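Local coordinates for A1 protein (Enterobacteria phage Qbeta, PDB 3RLK), which is the read-through form of the phage coat protein, a minor virion component whose read-through extension probably takes part in infection of the host, at residues A[28-32]-A[185-189]; A[32-37]-A[140-146]. All blocks are in the same frame, centred on the assembly; numbering follows the deposited sequence.

Contact 1. Residues A[28-32]-A[185-189]; sequences YTCPF and AVIVV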
ATOM      1  N   TYR A  28      -2.711  -9.456  12.411  1.00 11.62           N
ATOM      2  CA  TYR A  28      -2.740  -8.015  12.745  1.00 10.92           C
ATOM      3  C   TYR A  28      -3.957  -7.404  12.035  1.00 11.58           C
ATOM      4  O   TYR A  28      -4.068  -7.430  10.787  1.00 11.00           O
ATOM      5  CB  TYR A  28      -1.454  -7.388  12.226  1.00 10.27           C
ATOM      6  CG  TYR A  28      -1.376  -5.887  12.407  1.00 12.33           C
ATOM      7  CD1 TYR A  28      -1.543  -5.004  11.315  1.00 12.77           C
ATOM      8  CD2 TYR A  28      -1.097  -5.347  13.652  1.00 14.42           C
ATOM      9  CE1 TYR A  28      -1.441  -3.656  11.432  1.00 10.51           C
ATOM     10  CE2 TYR A  28      -0.983  -3.931  13.802  1.00 12.92           C
ATOM     11  CZ  TYR A  28      -1.125  -3.091  12.707  1.00  9.89           C
ATOM     12  OH  TYR A  28      -1.028  -1.739  12.961  1.00 11.62           O
ATOM     13  N   THR A  29      -4.858  -6.822  12.823  1.00 12.84           N
ATOM     14  CA  THR A  29      -6.047  -6.147  12.269  1.00 14.12           C
ATOM     15  C   THR A  29      -5.656  -4.833  11.606  1.00 14.01           C
ATOM     16  O   THR A  29      -4.916  -4.027  12.221  1.00 13.45           O
ATOM     17  CB  THR A  29      -7.017  -5.769  13.394  1.00 16.47           C
ATOM     18  OG1 THR A  29      -7.415  -6.952  14.130  1.00 18.23           O
ATOM     19  CG2 THR A  29      -8.227  -5.135  12.819  1.00 13.04           C
ATOM     20  N   CYS A  30      -6.077  -4.648  10.355  1.00 13.41           N
ATOM     21  CA  CYS A  30      -5.839  -3.410   9.640  1.00 14.16           C
ATOM     22  C   CYS A  30      -6.350  -2.250  10.503  1.00 12.53           C
ATOM     23  O   CYS A  30      -7.518  -2.245  10.932  1.00 12.07           O
ATOM     24  CB  CYS A  30      -6.582  -3.404   8.313  1.00 14.36           C
ATOM     25  SG  CYS A  30      -6.151  -1.983   7.350  1.00 17.65           S
ATOM     26  N   PRO A  31      -5.484  -1.304  10.829  1.00 13.08           N
ATOM     27  CA  PRO A  31      -5.812  -0.307  11.818  1.00 12.73           C
ATOM     28  C   PRO A  31      -6.574   0.907  11.285  1.00 13.71           C
ATOM     29  O   PRO A  31      -6.852   1.832  12.029  1.00 17.33           O
ATOM     30  CB  PRO A  31      -4.428   0.110  12.337  1.00 14.93           C
ATOM     31  CG  PRO A  31      -3.522  -0.124  11.282  1.00 14.54           C
ATOM     32  CD  PRO A  31      -4.091  -1.128  10.323  1.00 13.95           C
ATOM     33  N   PHE A  32      -6.931   0.899  10.011  1.00 10.65           N
ATOM     34  CA  PHE A  32      -7.757   1.934   9.427  1.00 10.31           C
ATOM     35  C   PHE A  32      -8.998   1.304   8.865  1.00 10.42           C
ATOM     36  O   PHE A  32      -9.045   0.065   8.700  1.00 10.29           O
ATOM     37  CB  PHE A  32      -6.998   2.658   8.314  1.00 10.53           C
ATOM     38  CG  PHE A  32      -5.771   3.363   8.814  1.00  8.08           C
ATOM     39  CD1 PHE A  32      -5.873   4.563   9.496  1.00 14.08           C
ATOM     40  CD2 PHE A  32      -4.505   2.778   8.648  1.00 12.06           C
ATOM     41  CE1 PHE A  32      -4.737   5.198  10.039  1.00 14.10           C
ATOM     42  CE2 PHE A  32      -3.374   3.374   9.187  1.00 12.57           C
ATOM     43  CZ  PHE A  32      -3.490   4.627   9.864  1.00 12.81           C
ATOM     44  N   ALA A 185       0.826  -5.589   4.006  1.00 11.85           N
ATOM     45  CA  ALA A 185       0.000  -5.081   5.120  1.00 12.67           C
ATOM     46  C   ALA A 185       0.014  -3.560   5.195  1.00 11.50           C
ATOM     47  O   ALA A 185       0.876  -2.904   4.591  1.00 11.03           O
ATOM     48  CB  ALA A 185       0.440  -5.682   6.464  1.00 13.88           C
ATOM     49  N   VAL A 186      -0.967  -2.991   5.917  1.00  9.03           N
ATOM     50  CA  VAL A 186      -0.962  -1.548   6.213  1.00  9.52           C
ATOM     51  C   VAL A 186      -0.881  -1.540   7.722  1.00  7.97           C
ATOM     52  O   VAL A 186      -1.678  -2.255   8.441  1.00  9.67           O
ATOM     53  CB  VAL A 186      -2.296  -0.794   5.764  1.00 10.68           C
ATOM     54  CG1 VAL A 186      -2.319   0.639   6.374  1.00 12.28           C
ATOM     55  CG2 VAL A 186      -2.407  -0.672   4.258  1.00 10.10           C
ATOM     56  N   ILE A 187       0.075  -0.766   8.255  1.00  9.72           N
ATOM     57  CA  ILE A 187       0.271  -0.734   9.711  1.00  8.67           C
ATOM     58  C   ILE A 187       0.271   0.692  10.236  1.00  9.56           C
ATOM     59  O   ILE A 187       0.437   1.647   9.453  1.00 11.24           O
ATOM     60  CB  ILE A 187       1.633  -1.453  10.172  1.00  9.21           C
ATOM     61  CG1 ILE A 187       2.814  -0.672   9.574  1.00 11.47           C
ATOM     62  CG2 ILE A 187       1.694  -2.879   9.589  1.00  8.82           C
ATOM     63  CD1 ILE A 187       4.222  -1.185  10.073  1.00  8.53           C
ATOM     64  N   VAL A 188       0.146   0.792  11.562  1.00  8.08           N
ATOM     65  CA  VAL A 188       0.581   1.986  12.285  1.00 10.11           C
ATOM     66  C   VAL A 188       1.992   1.711  12.901  1.00 11.31           C
ATOM     67  O   VAL A 188       2.153   0.834  13.747  1.00 12.08           O
ATOM     68  CB  VAL A 188      -0.466   2.458  13.325  1.00  8.05           C
ATOM     69  CG1 VAL A 188       0.132   3.611  14.160  1.00  9.43           C
ATOM     70  CG2 VAL A 188      -1.787   3.010  12.637  1.00  9.21           C
ATOM     71  N   VAL A 189       3.039   2.382  12.395  1.00 11.79           N
ATOM     72  CA  VAL A 189       4.386   2.072  12.925  1.00 12.90           C
ATOM     73  C   VAL A 189       4.532   2.594  14.371  1.00 12.71           C
ATOM     74  O   VAL A 189       4.327   3.787  14.627  1.00 12.73           O
ATOM     75  CB  VAL A 189       5.511   2.546  11.990  1.00 13.59           C
ATOM     76  CG1 VAL A 189       5.450   4.055  11.779  1.00 15.89           C
ATOM     77  CG2 VAL A 189       6.899   2.093  12.487  1.00 13.37           C
TER

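Contact 2. Residues A[32-37]-A[140-146]; sequences FAIWSL and AYCSLSD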
ATOM      1  N   PHE A  32      -6.931   0.899  10.011  1.00 10.65           N
ATOM      2  CA  PHE A  32      -7.757   1.934   9.427  1.00 10.31           C
ATOM      3  C   PHE A  32      -8.998   1.304   8.865  1.00 10.42           C
ATOM      4  O   PHE A  32      -9.045   0.065   8.700  1.00 10.29           O
ATOM      5  CB  PHE A  32      -6.998   2.658   8.314  1.00 10.53           C
ATOM      6  CG  PHE A  32      -5.771   3.363   8.814  1.00  8.08           C
ATOM      7  CD1 PHE A  32      -5.873   4.563   9.496  1.00 14.08           C
ATOM      8  CD2 PHE A  32      -4.505   2.778   8.648  1.00 12.06           C
ATOM      9  CE1 PHE A  32      -4.737   5.198  10.039  1.00 14.10           C
ATOM     10  CE2 PHE A  32      -3.374   3.374   9.187  1.00 12.57           C
ATOM     11  CZ  PHE A  32      -3.490   4.627   9.864  1.00 12.81           C
ATOM     12  N   ALA A  33     -10.019   2.144   8.657  1.00 11.08           N
ATOM     13  CA  ALA A  33     -11.262   1.672   8.097  1.00 10.45           C
ATOM     14  C   ALA A  33     -10.987   1.002   6.757  1.00  8.89           C
ATOM     15  O   ALA A  33     -10.141   1.443   5.907  1.00  9.93           O
ATOM     16  CB  ALA A  33     -12.232   2.826   7.908  1.00 11.36           C
ATOM     17  N   ILE A  34     -11.708  -0.083   6.527  1.00 11.00           N
ATOM     18  CA  ILE A  34     -11.652  -0.756   5.218  1.00  8.34           C
ATOM     19  C   ILE A  34     -13.041  -0.781   4.464  1.00 10.82           C
ATOM     20  O   ILE A  34     -14.056  -0.687   5.138  1.00  9.16           O
ATOM     21  CB  ILE A  34     -11.025  -2.117   5.318  1.00  8.94           C
ATOM     22  CG1 ILE A  34     -11.829  -3.013   6.263  1.00 12.36           C
ATOM     23  CG2 ILE A  34      -9.534  -2.004   5.757  1.00  8.09           C
ATOM     24  CD1 ILE A  34     -11.535  -4.561   5.966  1.00 13.49           C
ATOM     25  N   TRP A  35     -13.011  -0.915   3.107  1.00 10.79           N
ATOM     26  CA  TRP A  35     -14.164  -0.529   2.278  1.00 10.02           C
ATOM     27  C   TRP A  35     -14.289  -1.470   1.132  1.00 10.77           C
ATOM     28  O   TRP A  35     -13.306  -2.112   0.765  1.00 11.87           O
ATOM     29  CB  TRP A  35     -13.927   0.851   1.670  1.00 11.98           C
ATOM     30  CG  TRP A  35     -13.648   1.864   2.737  1.00 10.77           C
ATOM     31  CD1 TRP A  35     -12.410   2.125   3.329  1.00  8.35           C
ATOM     32  CD2 TRP A  35     -14.609   2.707   3.387  1.00  7.85           C
ATOM     33  NE1 TRP A  35     -12.570   3.110   4.283  1.00  8.64           N
ATOM     34  CE2 TRP A  35     -13.899   3.486   4.321  1.00 10.84           C
ATOM     35  CE3 TRP A  35     -16.019   2.926   3.219  1.00  8.41           C
ATOM     36  CZ2 TRP A  35     -14.528   4.466   5.100  1.00 12.95           C
ATOM     37  CZ3 TRP A  35     -16.639   3.913   4.008  1.00 10.93           C
ATOM     38  CH2 TRP A  35     -15.907   4.634   4.953  1.00 11.66           C
ATOM     39  N   SER A  36     -15.510  -1.496   0.556  1.00 11.57           N
ATOM     40  CA  SER A  36     -15.769  -2.185  -0.733  1.00 12.10           C
ATOM     41  C   SER A  36     -16.126  -1.063  -1.715  1.00 11.01           C
ATOM     42  O   SER A  36     -17.003  -0.213  -1.409  1.00 12.75           O
ATOM     43  CB  SER A  36     -16.927  -3.198  -0.589  1.00 12.22           C
ATOM     44  OG  SER A  36     -17.256  -3.794  -1.831  1.00 13.77           O
ATOM     45  N   LEU A  37     -15.444  -1.009  -2.864  1.00 10.02           N
ATOM     46  CA  LEU A  37     -15.733  -0.082  -3.917  1.00 10.74           C
ATOM     47  C   LEU A  37     -16.170  -0.857  -5.198  1.00 12.66           C
ATOM     48  O   LEU A  37     -15.335  -1.302  -5.939  1.00 13.50           O
ATOM     49  CB  LEU A  37     -14.475   0.770  -4.203  1.00 11.36           C
ATOM     50  CG  LEU A  37     -14.331   2.027  -3.354  1.00 11.06           C
ATOM     51  CD1 LEU A  37     -13.962   1.678  -1.915  1.00 12.17           C
ATOM     52  CD2 LEU A  37     -13.201   2.889  -4.073  1.00 12.34           C
ATOM     53  N   ALA A 140      -9.979  -5.888   0.135  1.00 11.42           N
ATOM     54  CA  ALA A 140     -10.738  -4.758   0.606  1.00 11.76           C
ATOM     55  C   ALA A 140      -9.840  -3.576   0.290  1.00 11.17           C
ATOM     56  O   ALA A 140      -8.614  -3.727  -0.012  1.00 11.87           O
ATOM     57  CB  ALA A 140     -11.062  -4.860   2.111  1.00 11.79           C
ATOM     58  N   TYR A 141     -10.413  -2.406   0.469  1.00  9.85           N
ATOM     59  CA  TYR A 141      -9.766  -1.148   0.068  1.00  9.27           C
ATOM     60  C   TYR A 141      -9.528  -0.306   1.316  1.00 10.74           C
ATOM     61  O   TYR A 141     -10.284  -0.346   2.277  1.00 10.09           O
ATOM     62  CB  TYR A 141     -10.689  -0.375  -0.867  1.00  8.31           C
ATOM     63  CG  TYR A 141     -10.744  -0.945  -2.218  1.00 10.89           C
ATOM     64  CD1 TYR A 141      -9.853  -0.504  -3.211  1.00  9.46           C
ATOM     65  CD2 TYR A 141     -11.644  -1.953  -2.508  1.00 11.52           C
ATOM     66  CE1 TYR A 141      -9.885  -1.114  -4.546  1.00 12.21           C
ATOM     67  CE2 TYR A 141     -11.711  -2.537  -3.803  1.00 15.35           C
ATOM     68  CZ  TYR A 141     -10.843  -2.107  -4.793  1.00 14.52           C
ATOM     69  OH  TYR A 141     -10.938  -2.706  -6.038  1.00 16.96           O
ATOM     70  N   CYS A 142      -8.481   0.493   1.272  1.00  9.70           N
ATOM     71  CA  CYS A 142      -8.176   1.359   2.461  1.00 10.83           C
ATOM     72  C   CYS A 142      -7.864   2.775   1.931  1.00  9.53           C
ATOM     73  O   CYS A 142      -7.176   2.900   0.891  1.00 10.52           O
ATOM     74  CB  CYS A 142      -6.965   0.767   3.218  1.00 11.42           C
ATOM     75  SG  CYS A 142      -6.714   1.644   4.811  1.00 14.74           S
ATOM     76  N   SER A 143      -8.423   3.826   2.550  1.00  7.69           N
ATOM     77  CA  SER A 143      -8.273   5.228   2.066  1.00  9.19           C
ATOM     78  C   SER A 143      -6.822   5.712   2.280  1.00  8.38           C
ATOM     79  O   SER A 143      -6.377   5.685   3.436  1.00 10.46           O
ATOM     80  CB  SER A 143      -9.157   6.143   2.875  1.00 10.61           C
ATOM     81  OG  SER A 143      -8.922   7.482   2.444  1.00 11.42           O
ATOM     82  N   LEU A 144      -6.168   6.204   1.225  1.00  9.17           N
ATOM     83  CA  LEU A 144      -4.831   6.812   1.296  1.00 11.25           C
ATOM     84  C   LEU A 144      -4.841   8.113   2.177  1.00 13.44           C
ATOM     85  O   LEU A 144      -3.846   8.469   2.867  1.00 13.52           O
ATOM     86  CB  LEU A 144      -4.310   7.056  -0.153  1.00 11.95           C
ATOM     87  CG  LEU A 144      -4.012   5.689  -0.811  1.00 12.01           C
ATOM     88  CD1 LEU A 144      -3.930   5.914  -2.352  1.00 11.49           C
ATOM     89  CD2 LEU A 144      -2.689   5.080  -0.194  1.00 11.18           C
ATOM     90  N   SER A 145      -6.031   8.731   2.224  1.00 14.10           N
ATOM     91  CA  SER A 145      -6.278   9.911   3.038  1.00 15.18           C
ATOM     92  C   SER A 145      -6.168   9.544   4.496  1.00 14.97           C
ATOM     93  O   SER A 145      -5.476  10.244   5.224  1.00 16.53           O
ATOM     94  CB  SER A 145      -7.644  10.575   2.769  1.00 15.67           C
ATOM     95  OG  SER A 145      -7.620  11.217   1.478  1.00 17.56           O
ATOM     96  N   ASP A 146      -6.755   8.416   4.895  1.00 12.26           N
ATOM     97  CA  ASP A 146      -6.708   7.951   6.261  1.00 13.63           C
ATOM     98  C   ASP A 146      -5.272   7.520   6.672  1.00 13.88           C
ATOM     99  O   ASP A 146      -4.767   7.946   7.697  1.00 13.09           O
ATOM    100  CB  ASP A 146      -7.653   6.747   6.489  1.00 13.01           C
ATOM    101  CG  ASP A 146      -9.136   7.072   6.373  1.00 16.12           C
ATOM    102  OD1 ASP A 146      -9.478   8.246   6.109  1.00 20.38           O
ATOM    103  OD2 ASP A 146      -9.982   6.138   6.579  1.00 19.80           O
TER
HETATM  104  O   HOH W   1      -9.895   3.947   5.165  1.00 16.09           O
HETATM  105  O   HOH W   2      -9.532   5.056   9.269  1.00 19.13           O

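Contact 1. Residues A[28-32]-A[185-189]
V186 forms the apolar middle of this contact. Its CG1 packs 3.8 Å from CD2 at the edge of the F32 ring, and its CB lies 4.3 Å from SG of C30, a small, buried side chain. V188 fills the space between P31 and F32: its CG2 is 3.8 Å from CG of P31 and 3.6 Å from CZ of F32. Branched valines suit such an extended strand. CD of P31 and CE1 of Y28 each approach O of V186 to 3.3 Å, leaving this carbonyl buried without a hydrogen-bond partner in the model.

The polar edge belongs to Y28. While its CE1 touches CG2 of I187 at 3.7 Å, its hydroxyl reaches the backbone, and N of V188 donates to OH of Y28 at 3.1 Å, almost linearly. Tyrosine fits here because it joins an apolar ring to a polar tip.

The touching parts run 85° apart and are not paired as strands. Strand 28-29 pairs with 62-63, whereas 183-188 is an outermost strand of a three-stranded antiparallel sheet, bonded to 154-159. The arrangement is an edge strand with a backbone NH satisfied by a side chain from a crossing segment.

Contact 2. Residues A[32-37]-A[140-146]
Strands 34-37 and 140-143 meet as a short, twisted antiparallel pair, their directions 117° apart. W35 and Y141 form its hydrogen-bonded pair: N of Y141 donates to O of W35 at 2.9 Å, while the return bond from N of W35 to O of Y141, also 2.9 Å, is bent and weak. O of Y141 also takes a CA-H...O contact from CA of I34 at 3.3 Å.

Past I34 and C142 the backbones part, O of A33 and N of S143 being 4.5 Å apart, and water fills the gap. One water donates to O of A33 (2.6 Å) and OD2 of D146 (2.6 Å) and accepts from NE1 of W35 (2.9 Å) and N of S143 (3.0 Å). A second accepts from N of A33 at 3.0 Å and donates to OD2 of D146 at 2.9 Å. Aspartate suits this spot, since one carboxylate oxygen serves both waters, and tryptophan adds an NH to an apolar ring. OG of S143 hydrogen-bonds OE1 of E130 and, as N-cap of helix 144-147, accepts weakly from N of S145 (3.2 Å) and N of D146 (3.4 Å), a task for a short hydroxyl.

L37 lays its CB over one face of the broad Y141 ring, and CD1 of I34 meets CB of the small A140 at 3.9 Å. CB of F32 touches SG of C142 at 3.7 Å.

Strand 34-38 runs between 52-58 and 140-143, and 129-135 borders the latter, within a curled mixed sheet consistent with this domain's beta-barrel; W35 meets F132 edge-to-face, and helix 144-147 continues from strand 140-143.

F32 belongs to both contacts and thus bridges the three-stranded sheet ending in 183-188 and the curled mixed sheet. Contact 2 is the more buried and the larger, 503 against 307 Å², and joins neighbouring strands of one sheet through backbone bonds and shared water. Contact 1, only partly buried, sets elements of two different sheets across each other, relying on valine, proline and aromatic packing with a single side-chain-to-backbone hydrogen bond. Within a few residues, therefore, the chain passes from packing beside one sheet to pairing within another.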